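Local structure of putrescine aminotransferase (Halomonas elongata DSM 2581, 6GWI) at residues I49-A54 against G409-S414; R66-A71 against A327-K332; R129-L134 against D301-T306; P183-E188 against V367-S372; G263-W268 against G374-L379. The protein probably transfers amino groups from putrescine and related amines to carbonyl acceptors, as a class-III aminotransferase that carries pyridoxal-5'-phosphate. All coordinates share one frame; numbering follows the deposited sequence.

Contact 1 of 5, residues I49-A54 against G409-S414; sequences ILDGMA and GLVMRS
Leu50 and Leu410 run alongside each other in the same sense, where strand 48-50, at the edge, within this chain, of a small antiparallel sheet, forms a single parallel beta bridge with the run 409-414. Leu50 N donates to Gly409 O, and Leu50 O takes Val411 N at 2.9 Å, nearly straight at 174°. CD1 of Leu410 lies 4.1 Å from Leu50 CB. Gly409 ends the preceding helix in a Schellman motif, whose positive phi suits glycine.

Val411 is turned toward the other run, and its beta-branch serves two neighbours at once. CG2, set beside the backbone N, lies 3.6 Å from Ile49 CG2, the two side chains meeting at a slant. CG1, anti to the backbone N (chi1 180°), reaches in the other direction to Met53 CG at 3.9 Å. Met53 is bent at chi2 and chi3 and runs at about a right angle to both Val411 and Arg413. Phe86 of the second subunit covers this corner, packing on Met53 and Val411 and making a cation-pi contact with Arg413.

Gly52, with no side chain, lets its CA come within 3.2 Å of Val411 O as the chain turns. The type I turn from Asp51 to Ala54 is braced by Asp51, which also holds Tyr63 OH and Gly55 N through OD2. The side chain of Met53 is about 9 Å from the cofactor, which places this end of the contact near it without touching. Met53 N reaches Asp51 OD1 at 3.1 Å from above the carboxylate plane.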
# COMPACT_ATOMS: atom_id res chain seq x y z
N ILE B 49 -12.02 24.39 11.64
CA ILE B 49 -10.67 24.27 12.18
C ILE B 49 -9.66 24.55 11.08
O ILE B 49 -9.75 23.99 9.99
CB ILE B 49 -10.42 22.88 12.79
CG1 ILE B 49 -11.49 22.55 13.84
CG2 ILE B 49 -9.05 22.80 13.41
CD1 ILE B 49 -12.46 21.48 13.41
N LEU B 50 -8.68 25.41 11.37
CA LEU B 50 -7.57 25.64 10.45
C LEU B 50 -6.65 24.43 10.45
O LEU B 50 -6.02 24.11 11.47
CB LEU B 50 -6.81 26.91 10.86
CG LEU B 50 -5.94 27.61 9.81
CD1 LEU B 50 -5.39 28.92 10.38
CD2 LEU B 50 -4.78 26.73 9.35
N ASP B 51 -6.55 23.74 9.30
CA ASP B 51 -5.79 22.50 9.20
C ASP B 51 -4.31 22.83 8.99
O ASP B 51 -3.82 22.90 7.86
CB ASP B 51 -6.31 21.62 8.07
CG ASP B 51 -5.65 20.25 8.03
OD1 ASP B 51 -4.82 19.96 8.91
OD2 ASP B 51 -5.96 19.46 7.10
N GLY B 52 -3.60 23.04 10.10
CA GLY B 52 -2.18 23.30 10.05
C GLY B 52 -1.31 22.12 9.66
O GLY B 52 -0.09 22.30 9.55
N MET B 53 -1.89 20.94 9.44
CA MET B 53 -1.14 19.76 9.03
C MET B 53 -1.48 19.30 7.62
O MET B 53 -1.00 18.25 7.19
CB MET B 53 -1.36 18.61 10.01
CG MET B 53 -0.68 18.76 11.36
SD MET B 53 1.12 18.86 11.27
CE MET B 53 1.54 17.25 10.59
N ALA B 54 -2.32 20.04 6.90
CA ALA B 54 -2.71 19.69 5.53
C ALA B 54 -3.06 18.21 5.43
O ALA B 54 -2.47 17.44 4.66
CB ALA B 54 -1.59 20.06 4.55
N GLY B 409 -9.37 25.99 17.46
CA GLY B 409 -9.57 25.99 16.03
C GLY B 409 -8.32 25.83 15.19
O GLY B 409 -8.29 26.35 14.07
N LEU B 410 -7.30 25.13 15.68
CA LEU B 410 -6.08 24.90 14.92
C LEU B 410 -5.61 23.47 15.09
O LEU B 410 -5.50 22.98 16.22
CB LEU B 410 -4.97 25.87 15.35
CG LEU B 410 -3.59 25.63 14.71
CD1 LEU B 410 -3.64 25.84 13.21
CD2 LEU B 410 -2.56 26.55 15.34
N VAL B 411 -5.34 22.80 13.97
CA VAL B 411 -4.65 21.51 14.00
C VAL B 411 -3.15 21.79 14.03
O VAL B 411 -2.56 22.23 13.04
CB VAL B 411 -5.02 20.64 12.79
CG1 VAL B 411 -4.27 19.31 12.86
CG2 VAL B 411 -6.52 20.40 12.74
N MET B 412 -2.53 21.53 15.18
CA MET B 412 -1.08 21.53 15.33
C MET B 412 -0.71 20.35 16.21
O MET B 412 -1.15 20.27 17.36
CB MET B 412 -0.60 22.86 15.91
CG MET B 412 0.87 22.92 16.27
SD MET B 412 1.43 24.63 16.33
CE MET B 412 0.27 25.31 17.50
N ARG B 413 0.08 19.43 15.66
CA ARG B 413 0.33 18.16 16.31
C ARG B 413 1.52 18.24 17.27
O ARG B 413 2.32 19.17 17.26
CB ARG B 413 0.58 17.06 15.28
CG ARG B 413 -0.61 16.79 14.37
CD ARG B 413 -1.88 16.42 15.14
NE ARG B 413 -1.83 15.10 15.76
CZ ARG B 413 -2.78 14.61 16.55
NH1 ARG B 413 -3.87 15.32 16.80
NH2 ARG B 413 -2.65 13.40 17.07
N SER B 414 1.61 17.21 18.12
CA SER B 414 2.66 17.10 19.13
C SER B 414 3.40 15.79 18.95
O SER B 414 2.79 14.74 18.78
CB SER B 414 2.05 17.18 20.53
OG SER B 414 1.05 16.19 20.70

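Contact 2 of 5, residues R66-A71 against A327-K332; sequences RELVEA and AAVALK
Leu68 places CG anti to its carbonyl carbon (chi1 -64°), and with chi2 also anti its CD2 comes to 4.0 Å from Lys332 CB; Lys332 places CG anti to its backbone N (chi1 -167°), which carries CG to 3.9 Å from Glu67 O. The two belong to a packed pair of helices, 66-78 and 324-339, that run roughly antiparallel here, their short axes 150° apart and 8.6 Å apart at closest approach.

Alanine suits so close a pairing. Ala71 CB sits 3.8 Å from Lys332 CB, and the small methyl allows the backbones to come this near. Lys332 is used here for its aliphatic part: CB and CG make the contact, and the chain beyond them is bent at chi2 and chi3. The carboxylate of Glu67 turns away to a salt bridge with Arg65.

On the deeper side two branched residues exchange contacts. Leu68 CD2 rests on the carbonyl of Val329, and Val329 CG2, held beside its own backbone N, rests on the carbonyl of Leu68. Tyr291, from a loop, packs against both residues. Beyond the pair, Val69 packs on Glu77 of the second subunit. At the other end of the interface the methyl of Ala328 meets Ala71 O, CB to O 4.1 Å.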
# COMPACT_ATOMS: atom_id res chain seq x y z
N ARG B 66 -11.07 22.32 -7.76
CA ARG B 66 -11.98 21.76 -8.75
C ARG B 66 -11.22 20.97 -9.82
O ARG B 66 -11.71 19.94 -10.29
CB ARG B 66 -12.79 22.88 -9.40
CG ARG B 66 -14.24 22.51 -9.71
CD ARG B 66 -14.65 22.90 -11.12
NE ARG B 66 -15.62 24.00 -11.16
CZ ARG B 66 -15.88 24.72 -12.25
NH1 ARG B 66 -16.78 25.70 -12.19
NH2 ARG B 66 -15.25 24.48 -13.38
N GLU B 67 -10.02 21.43 -10.19
CA GLU B 67 -9.29 20.79 -11.28
C GLU B 67 -8.93 19.35 -10.94
O GLU B 67 -8.94 18.48 -11.81
CB GLU B 67 -8.02 21.58 -11.62
CG GLU B 67 -8.26 22.98 -12.15
CD GLU B 67 -8.12 24.04 -11.08
OE1 GLU B 67 -8.36 23.73 -9.89
OE2 GLU B 67 -7.75 25.19 -11.43
N LEU B 68 -8.58 19.08 -9.67
CA LEU B 68 -8.27 17.72 -9.28
C LEU B 68 -9.52 16.84 -9.30
O LEU B 68 -9.45 15.67 -9.68
CB LEU B 68 -7.63 17.70 -7.89
CG LEU B 68 -6.27 18.39 -7.74
CD1 LEU B 68 -5.70 18.08 -6.36
CD2 LEU B 68 -5.29 17.97 -8.82
N VAL B 69 -10.66 17.39 -8.88
CA VAL B 69 -11.92 16.65 -8.96
C VAL B 69 -12.23 16.31 -10.41
O VAL B 69 -12.63 15.19 -10.74
CB VAL B 69 -13.06 17.45 -8.31
CG1 VAL B 69 -14.35 16.64 -8.33
CG2 VAL B 69 -12.70 17.84 -6.89
N GLU B 70 -12.08 17.30 -11.30
CA GLU B 70 -12.39 17.07 -12.70
C GLU B 70 -11.44 16.06 -13.33
O GLU B 70 -11.86 15.24 -14.16
CB GLU B 70 -12.35 18.41 -13.46
CG GLU B 70 -13.41 19.40 -12.99
CD GLU B 70 -13.22 20.79 -13.57
OE1 GLU B 70 -14.21 21.55 -13.61
OE2 GLU B 70 -12.10 21.12 -14.00
N ALA B 71 -10.16 16.08 -12.94
CA ALA B 71 -9.21 15.12 -13.48
C ALA B 71 -9.60 13.69 -13.12
O ALA B 71 -9.52 12.79 -13.96
CB ALA B 71 -7.80 15.42 -12.97
N ALA B 327 -3.24 8.29 -10.97
CA ALA B 327 -2.18 8.91 -11.76
C ALA B 327 -2.68 10.17 -12.46
O ALA B 327 -1.95 11.16 -12.55
CB ALA B 327 -1.63 7.92 -12.78
N ALA B 328 -3.90 10.13 -13.00
CA ALA B 328 -4.48 11.31 -13.62
C ALA B 328 -4.56 12.48 -12.63
O ALA B 328 -4.29 13.63 -12.99
CB ALA B 328 -5.87 10.98 -14.17
N VAL B 329 -4.95 12.19 -11.39
CA VAL B 329 -5.04 13.24 -10.37
C VAL B 329 -3.65 13.74 -9.99
O VAL B 329 -3.44 14.95 -9.85
CB VAL B 329 -5.81 12.71 -9.15
CG1 VAL B 329 -5.57 13.59 -7.93
CG2 VAL B 329 -7.28 12.64 -9.46
N ALA B 330 -2.70 12.83 -9.79
CA ALA B 330 -1.34 13.25 -9.47
C ALA B 330 -0.75 14.11 -10.58
O ALA B 330 -0.12 15.14 -10.31
CB ALA B 330 -0.47 12.02 -9.23
N LEU B 331 -0.94 13.70 -11.83
CA LEU B 331 -0.44 14.49 -12.96
C LEU B 331 -1.00 15.90 -12.92
O LEU B 331 -0.26 16.88 -13.11
CB LEU B 331 -0.80 13.80 -14.27
CG LEU B 331 -0.41 14.56 -15.55
CD1 LEU B 331 1.10 14.74 -15.65
CD2 LEU B 331 -0.95 13.83 -16.77
N LYS B 332 -2.31 16.03 -12.72
CA LYS B 332 -2.91 17.36 -12.71
C LYS B 332 -2.40 18.17 -11.53
O LYS B 332 -2.16 19.38 -11.65
CB LYS B 332 -4.43 17.25 -12.67
CG LYS B 332 -5.17 18.55 -12.98
CD LYS B 332 -4.84 19.02 -14.39
CE LYS B 332 -5.99 19.79 -15.03
NZ LYS B 332 -5.56 20.47 -16.28

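Contact 3 of 5, residues R129-L134 against D301-T306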
# COMPACT_ATOMS: atom_id res chain seq x y z
N ARG B 129 18.53 -4.56 -2.55
CA ARG B 129 19.16 -5.85 -2.33
C ARG B 129 19.24 -6.66 -3.61
O ARG B 129 20.22 -7.38 -3.83
CB ARG B 129 18.40 -6.59 -1.22
CG ARG B 129 18.76 -6.04 0.17
CD ARG B 129 17.85 -6.47 1.33
NE ARG B 129 18.42 -6.06 2.62
CZ ARG B 129 17.91 -6.35 3.82
NH1 ARG B 129 16.80 -7.06 3.93
NH2 ARG B 129 18.53 -5.92 4.91
N ARG B 130 18.25 -6.52 -4.49
CA ARG B 130 18.34 -7.12 -5.82
C ARG B 130 19.50 -6.51 -6.60
O ARG B 130 20.24 -7.22 -7.28
CB ARG B 130 17.02 -6.93 -6.55
CG ARG B 130 16.99 -7.43 -7.99
CD ARG B 130 17.18 -8.94 -8.11
NE ARG B 130 16.95 -9.38 -9.49
CZ ARG B 130 17.38 -10.54 -10.00
NH1 ARG B 130 18.06 -11.40 -9.26
NH2 ARG B 130 17.11 -10.83 -11.27
N TYR B 131 19.67 -5.19 -6.50
CA TYR B 131 20.75 -4.50 -7.20
C TYR B 131 22.10 -5.13 -6.88
O TYR B 131 22.84 -5.54 -7.78
CB TYR B 131 20.75 -3.02 -6.83
CG TYR B 131 21.95 -2.27 -7.33
CD1 TYR B 131 22.02 -1.82 -8.64
CD2 TYR B 131 23.02 -2.00 -6.49
CE1 TYR B 131 23.12 -1.13 -9.10
CE2 TYR B 131 24.12 -1.32 -6.94
CZ TYR B 131 24.17 -0.89 -8.25
OH TYR B 131 25.27 -0.20 -8.69
N TRP B 132 22.45 -5.20 -5.60
CA TRP B 132 23.77 -5.69 -5.23
C TRP B 132 23.93 -7.17 -5.56
O TRP B 132 25.03 -7.61 -5.90
CB TRP B 132 24.02 -5.43 -3.74
CG TRP B 132 24.26 -3.97 -3.47
CD1 TRP B 132 23.46 -3.13 -2.76
CD2 TRP B 132 25.37 -3.19 -3.94
NE1 TRP B 132 24.01 -1.87 -2.75
CE2 TRP B 132 25.17 -1.88 -3.46
CE3 TRP B 132 26.50 -3.47 -4.70
CZ2 TRP B 132 26.08 -0.85 -3.73
CZ3 TRP B 132 27.40 -2.44 -4.96
CH2 TRP B 132 27.18 -1.15 -4.48
N ALA B 133 22.84 -7.95 -5.49
CA ALA B 133 22.91 -9.34 -5.94
C ALA B 133 23.28 -9.42 -7.42
O ALA B 133 24.12 -10.23 -7.81
CB ALA B 133 21.58 -10.03 -5.67
N LEU B 134 22.68 -8.56 -8.25
CA LEU B 134 23.01 -8.58 -9.67
C LEU B 134 24.42 -8.09 -9.93
O LEU B 134 25.03 -8.47 -10.93
CB LEU B 134 21.99 -7.75 -10.46
CG LEU B 134 20.56 -8.29 -10.52
CD1 LEU B 134 19.62 -7.23 -11.08
CD2 LEU B 134 20.50 -9.56 -11.34
N ASP B 301 19.70 6.33 -12.39
CA ASP B 301 20.22 5.60 -13.55
C ASP B 301 21.08 4.41 -13.13
O ASP B 301 21.07 3.37 -13.80
CB ASP B 301 21.04 6.53 -14.44
CG ASP B 301 20.18 7.50 -15.22
OD1 ASP B 301 18.98 7.22 -15.43
OD2 ASP B 301 20.71 8.55 -15.65
N ARG B 302 21.85 4.55 -12.06
CA ARG B 302 22.74 3.47 -11.65
C ARG B 302 21.96 2.22 -11.26
O ARG B 302 22.29 1.11 -11.69
CB ARG B 302 23.68 3.93 -10.53
CG ARG B 302 24.57 2.81 -10.01
CD ARG B 302 25.75 3.33 -9.21
NE ARG B 302 26.62 4.12 -10.09
CZ ARG B 302 27.69 4.80 -9.69
NH1 ARG B 302 28.06 4.80 -8.42
NH2 ARG B 302 28.40 5.48 -10.58
N VAL B 303 20.93 2.37 -10.43
CA VAL B 303 20.12 1.20 -10.06
C VAL B 303 19.28 0.74 -11.25
O VAL B 303 19.16 -0.46 -11.51
CB VAL B 303 19.25 1.51 -8.83
CG1 VAL B 303 18.26 0.37 -8.56
CG2 VAL B 303 20.13 1.76 -7.61
N ALA B 304 18.69 1.69 -11.98
CA ALA B 304 17.82 1.32 -13.09
C ALA B 304 18.56 0.50 -14.14
O ALA B 304 18.02 -0.49 -14.66
CB ALA B 304 17.23 2.59 -13.72
N GLU B 305 19.79 0.89 -14.47
CA GLU B 305 20.51 0.22 -15.55
C GLU B 305 20.85 -1.22 -15.19
O GLU B 305 20.79 -2.11 -16.05
CB GLU B 305 21.77 1.00 -15.90
CG GLU B 305 21.51 2.21 -16.79
CD GLU B 305 20.97 1.84 -18.15
OE1 GLU B 305 21.55 0.95 -18.81
OE2 GLU B 305 19.94 2.43 -18.56
N THR B 306 21.23 -1.47 -13.94
CA THR B 306 21.51 -2.84 -13.53
C THR B 306 20.24 -3.69 -13.57
O THR B 306 20.24 -4.80 -14.12
CB THR B 306 22.16 -2.85 -12.15
OG1 THR B 306 23.47 -2.28 -12.25
CG2 THR B 306 22.28 -4.27 -11.61
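Tyr131 and Val303 mark where the two helices come nearest, their CA atoms 6.4 Å apart. The short axes of 129-134 and 301-306 pass 9.8 Å from each other at an angle of 63°, so the helices touch over a compact patch, and a large side chain carries most of the contact.

That side chain is Tyr131. With CG anti to its backbone N (chi1 171°), the ring reaches across to the other helix. Val303 CG2 lies over one face, toward the rim, 4.2 Å from Tyr131 CD1. Thr306 comes in at about a right angle, its OG1 standing 3.4 Å from Tyr131 CE1 as a plain contact. At the tip, Tyr131 OH meets the aliphatic start of Arg302, CG at 3.4 Å.

Both helices belong to the large PLP-binding domain of the fold-type I aminotransferases. Helix 117-134 starts at the pocket, with Gly117, Ser118 and Asn121 near its N-terminal end, and this contact lies at its far end; Leu252 of strand 252-255 packs on both Tyr131 and Val303. Next to the tyrosine, its own neighbour Trp132 takes Tyr131 CE2 over the centre of one ring face, 3.6 Å above the plane, while the indole NE1 donates to Ala218 O.

One turn on, Leu134 and Thr306 run antiparallel alongside each other. The branched threonine suits this place because its methyl can serve both neighbours: CG2 touches Leu134 CB at 3.7 Å and also nears Tyr131 CD1. Leu134 CD2 in turn covers the guanidinium of Arg130, whose NH2 donates to Gly311 O.

Contact 4 of 5, residues P183-E188 against V367-S372; sequences PYWFGE and VGEARS
A classic beta bulge, in which Gly368 and Glu369 both face Glu380, presents Glu369 to the aromatic residues around the short helix 185-188. Phe186 carries most of the contact. Its ring runs antiparallel alongside Glu369, with OE2 at the ring edge 3.5 Å from Phe186 CD2. The ring and carboxylate planes stand 69° apart. The CH edge of an aromatic ring is slightly positive, which probably makes it a fair neighbour for the carboxylate. Glu369 CB adds an apolar touch to Phe186 CE2 at 3.7 Å. Gly368, without a side chain, leaves room for the same ring to lie near its carbonyl.

Trp185 also brings an edge, CZ3, to within 3.8 Å of Glu369 OE2, but here the carboxylate is nearly coplanar with the indole. The other oxygen, Glu369 OE1, accepts from Arg371 NH1 at 2.8 Å in a salt bridge lying close to the guanidinium plane. Arg371 starts with CG between the backbone N and the carbonyl carbon (chi1 59°) and then runs out extended, which suits an arginine that must reach several acceptors: NE and NH2 donate to Ala231 O and Gly230 O, and NH1 is shared with Glu380. Arg371 NH2 also lies 4.1 Å from Tyr184 CE1, the ring and guanidinium planes 68° apart. Tyr184, at the N-cap position, is hydrogen-bonded through OH to Glu380, while its ring takes Gly187 N over one face.

Strand 367-373 is at the edge of its antiparallel sheet within the chain, paired with strand 376-381; Ala370 and Ser372 pack on Trp358 of helix 342-359.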
# COMPACT_ATOMS: atom_id res chain seq x y z
N PRO B 183 20.18 13.57 13.69
CA PRO B 183 20.75 14.93 13.84
C PRO B 183 19.78 15.92 14.49
O PRO B 183 19.45 16.97 13.94
CB PRO B 183 21.08 15.30 12.38
CG PRO B 183 20.05 14.59 11.57
CD PRO B 183 19.79 13.28 12.29
N TYR B 184 19.35 15.59 15.71
CA TYR B 184 18.39 16.39 16.47
C TYR B 184 19.13 17.21 17.51
O TYR B 184 19.34 16.77 18.64
CB TYR B 184 17.36 15.48 17.12
CG TYR B 184 16.26 16.17 17.89
CD1 TYR B 184 15.95 17.51 17.67
CD2 TYR B 184 15.51 15.48 18.84
CE1 TYR B 184 14.94 18.14 18.37
CE2 TYR B 184 14.50 16.10 19.54
CZ TYR B 184 14.22 17.42 19.31
OH TYR B 184 13.20 18.03 20.01
N TRP B 185 19.51 18.44 17.14
CA TRP B 185 20.37 19.23 18.01
C TRP B 185 19.68 19.59 19.33
O TRP B 185 20.27 19.43 20.41
CB TRP B 185 20.83 20.51 17.31
CG TRP B 185 21.75 21.33 18.17
CD1 TRP B 185 23.08 21.12 18.39
CD2 TRP B 185 21.39 22.48 18.95
NE1 TRP B 185 23.58 22.07 19.24
CE2 TRP B 185 22.56 22.92 19.60
CE3 TRP B 185 20.20 23.19 19.15
CZ2 TRP B 185 22.58 24.03 20.45
CZ3 TRP B 185 20.22 24.29 19.99
CH2 TRP B 185 21.40 24.70 20.63
N PHE B 186 18.45 20.09 19.27
CA PHE B 186 17.82 20.58 20.49
C PHE B 186 17.67 19.45 21.51
O PHE B 186 17.95 19.64 22.70
CB PHE B 186 16.46 21.20 20.21
CG PHE B 186 15.86 21.89 21.41
CD1 PHE B 186 15.14 21.17 22.35
CD2 PHE B 186 16.04 23.25 21.61
CE1 PHE B 186 14.60 21.80 23.46
CE2 PHE B 186 15.50 23.88 22.72
CZ PHE B 186 14.78 23.16 23.64
N GLY B 187 17.24 18.27 21.06
CA GLY B 187 17.00 17.19 21.98
C GLY B 187 18.24 16.45 22.42
O GLY B 187 18.29 15.94 23.55
N GLU B 188 19.27 16.39 21.56
CA GLU B 188 20.38 15.48 21.80
C GLU B 188 21.76 16.08 21.58
O GLU B 188 22.75 15.35 21.73
CB GLU B 188 20.23 14.24 20.89
CG GLU B 188 18.89 13.52 21.04
CD GLU B 188 18.84 12.21 20.29
OE1 GLU B 188 19.90 11.75 19.81
OE2 GLU B 188 17.73 11.64 20.16
N VAL B 367 8.23 28.55 25.18
CA VAL B 367 8.82 28.18 23.90
C VAL B 367 10.34 28.27 24.04
O VAL B 367 10.89 29.36 24.15
CB VAL B 367 8.31 29.07 22.76
CG1 VAL B 367 9.00 28.71 21.45
CG2 VAL B 367 6.80 28.93 22.62
N GLY B 368 11.00 27.11 24.00
CA GLY B 368 12.45 27.07 24.10
C GLY B 368 13.16 27.17 22.77
O GLY B 368 14.34 27.54 22.71
N GLU B 369 12.45 26.85 21.68
CA GLU B 369 13.01 26.97 20.34
C GLU B 369 11.87 27.02 19.34
O GLU B 369 10.84 26.35 19.52
CB GLU B 369 13.95 25.81 20.01
CG GLU B 369 14.70 25.99 18.69
CD GLU B 369 15.46 24.75 18.28
OE1 GLU B 369 14.84 23.84 17.70
OE2 GLU B 369 16.68 24.69 18.54
N ALA B 370 12.05 27.82 18.29
CA ALA B 370 11.14 27.84 17.15
C ALA B 370 11.97 27.69 15.88
O ALA B 370 12.97 28.40 15.70
CB ALA B 370 10.33 29.14 17.09
N ARG B 371 11.58 26.75 15.02
CA ARG B 371 12.31 26.48 13.79
C ARG B 371 11.34 26.23 12.65
O ARG B 371 10.25 25.67 12.85
CB ARG B 371 13.25 25.28 13.95
CG ARG B 371 12.54 23.98 14.34
CD ARG B 371 13.50 22.80 14.32
NE ARG B 371 12.82 21.55 14.65
CZ ARG B 371 12.67 21.08 15.89
NH1 ARG B 371 13.16 21.74 16.93
NH2 ARG B 371 12.03 19.93 16.08
N SER B 372 11.73 26.62 11.45
CA SER B 372 10.91 26.37 10.28
C SER B 372 11.79 26.33 9.05
O SER B 372 12.90 26.88 9.03
CB SER B 372 9.81 27.44 10.12
OG SER B 372 10.36 28.70 9.79

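Contact 5 of 5, residues G263-W268 against G374-L379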
# COMPACT_ATOMS: atom_id res chain seq x y z
N GLY B 263 7.25 20.55 -2.73
CA GLY B 263 7.12 21.94 -2.31
C GLY B 263 7.29 22.19 -0.83
O GLY B 263 7.51 23.35 -0.44
N ARG B 264 7.22 21.15 -0.00
CA ARG B 264 7.14 21.34 1.45
C ARG B 264 8.24 22.26 1.96
O ARG B 264 7.97 23.17 2.76
CB ARG B 264 7.22 19.97 2.13
CG ARG B 264 7.17 20.00 3.65
CD ARG B 264 5.96 20.75 4.19
NE ARG B 264 4.70 20.31 3.59
CZ ARG B 264 3.54 20.95 3.75
NH1 ARG B 264 3.48 22.05 4.50
NH2 ARG B 264 2.44 20.49 3.17
N LEU B 265 9.47 22.06 1.51
CA LEU B 265 10.62 22.82 1.99
C LEU B 265 11.05 23.92 1.04
O LEU B 265 12.12 24.51 1.24
CB LEU B 265 11.80 21.88 2.25
CG LEU B 265 11.55 20.70 3.19
CD1 LEU B 265 12.81 19.86 3.32
CD2 LEU B 265 11.08 21.17 4.55
N GLY B 266 10.27 24.20 0.00
CA GLY B 266 10.64 25.19 -0.99
C GLY B 266 11.32 24.63 -2.21
O GLY B 266 11.79 25.41 -3.05
N GLU B 267 11.39 23.31 -2.35
CA GLU B 267 11.96 22.66 -3.51
C GLU B 267 11.02 21.54 -3.93
O GLU B 267 10.18 21.09 -3.14
CB GLU B 267 13.35 22.09 -3.22
CG GLU B 267 14.27 23.02 -2.44
CD GLU B 267 14.78 24.17 -3.27
OE1 GLU B 267 14.80 24.05 -4.51
OE2 GLU B 267 15.17 25.20 -2.68
N TRP B 268 11.18 21.07 -5.17
CA TRP B 268 10.43 19.90 -5.60
C TRP B 268 10.82 18.67 -4.80
O TRP B 268 10.02 17.74 -4.66
CB TRP B 268 10.65 19.66 -7.09
CG TRP B 268 9.91 20.62 -7.95
CD1 TRP B 268 10.41 21.71 -8.58
CD2 TRP B 268 8.51 20.58 -8.27
NE1 TRP B 268 9.42 22.36 -9.28
CE2 TRP B 268 8.24 21.68 -9.10
CE3 TRP B 268 7.46 19.72 -7.93
CZ2 TRP B 268 6.97 21.95 -9.61
CZ3 TRP B 268 6.20 19.98 -8.43
CH2 TRP B 268 5.97 21.09 -9.26
N GLY B 374 10.76 26.26 4.69
CA GLY B 374 9.60 26.25 3.82
C GLY B 374 8.34 26.39 4.66
O GLY B 374 8.22 27.31 5.48
N LEU B 375 7.38 25.49 4.47
CA LEU B 375 6.16 25.47 5.27
C LEU B 375 6.11 24.24 6.18
O LEU B 375 5.07 23.60 6.34
CB LEU B 375 4.93 25.54 4.37
CG LEU B 375 4.71 26.91 3.72
CD1 LEU B 375 3.57 26.86 2.71
CD2 LEU B 375 4.45 28.01 4.75
N MET B 376 7.25 23.92 6.80
CA MET B 376 7.32 22.99 7.92
C MET B 376 7.90 23.76 9.10
O MET B 376 8.91 24.45 8.95
CB MET B 376 8.20 21.78 7.60
CG MET B 376 8.25 20.73 8.71
SD MET B 376 9.42 19.38 8.41
CE MET B 376 8.86 18.77 6.82
N GLY B 377 7.25 23.65 10.26
CA GLY B 377 7.70 24.37 11.43
C GLY B 377 7.51 23.54 12.68
O GLY B 377 6.72 22.60 12.72
N ALA B 378 8.26 23.92 13.71
CA ALA B 378 8.19 23.22 14.99
C ALA B 378 8.49 24.19 16.13
O ALA B 378 9.22 25.16 15.96
CB ALA B 378 9.17 22.04 15.04
N LEU B 379 7.89 23.90 17.29
CA LEU B 379 8.20 24.58 18.54
C LEU B 379 8.64 23.55 19.58
O LEU B 379 8.13 22.43 19.61
CB LEU B 379 6.99 25.33 19.10
CG LEU B 379 6.25 26.33 18.21
CD1 LEU B 379 4.98 26.78 18.90
CD2 LEU B 379 7.13 27.52 17.86
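Arg264 lies across Leu375 and Met376 at about a right angle. From CB the chain leaves with CG anti to the backbone N (chi1 179°), and CG meets the methyl of Met376, CE, at 3.8 Å. The bend at chi2 (54°) puts CD 3.7 Å from Leu375 O, and chi3 then turns the guanidinium so that NH1 donates to that same oxygen at 2.9 Å, within the guanidinium plane but 43° above the plane of the carbonyl. NH1 has a second acceptor in Pro423 O, and NH2 makes a weak bond to Asn60 OD1, so a buried arginine is well supplied with acceptors.

Its backbone joins in as well: Leu375 N donates to Arg264 O at 2.9 Å. A side chain at 374 would run into Arg264 O and Leu265 CA, whereas glycine lets Gly374 CA lie 3.6 Å from Arg264 O; its positive phi separately favours glycine. Met376, bent at chi3, also brings CE to 4.0 Å from Leu265 CD2, its side chain about 9 Å from the cofactor.

The type I turn 263-266 thus joins the start of strand 376-381, which runs between strands 367-373 and 418-421, while Leu375 packs on Val346 of helix 342-359.

Contacts 1, 4 and 5 gather round one antiparallel sheet: strands 367-373 and 376-381 are neighbours in it, and strand 413-415 lies at its other edge. Contacts 4 and 5 touch there, through Arg371 O and Ala378 N, their centres 16 Å apart; contacts 1 and 5 also touch, at Ala54 and Arg264. Contact 1 closes the longest loop of chain, with the other four nested inside it; contact 3 lies within the loop of contact 2, while contacts 4 and 5 cross each other and both cross contacts 2 and 3. Contacts 2 and 3 join helices elsewhere, contact 3 about 42 Å from contact 1, centre to centre. Met53 of contact 1 and Met376 of contact 5 each lie about 9 Å from the cofactor, so both contacts are in its neighbourhood.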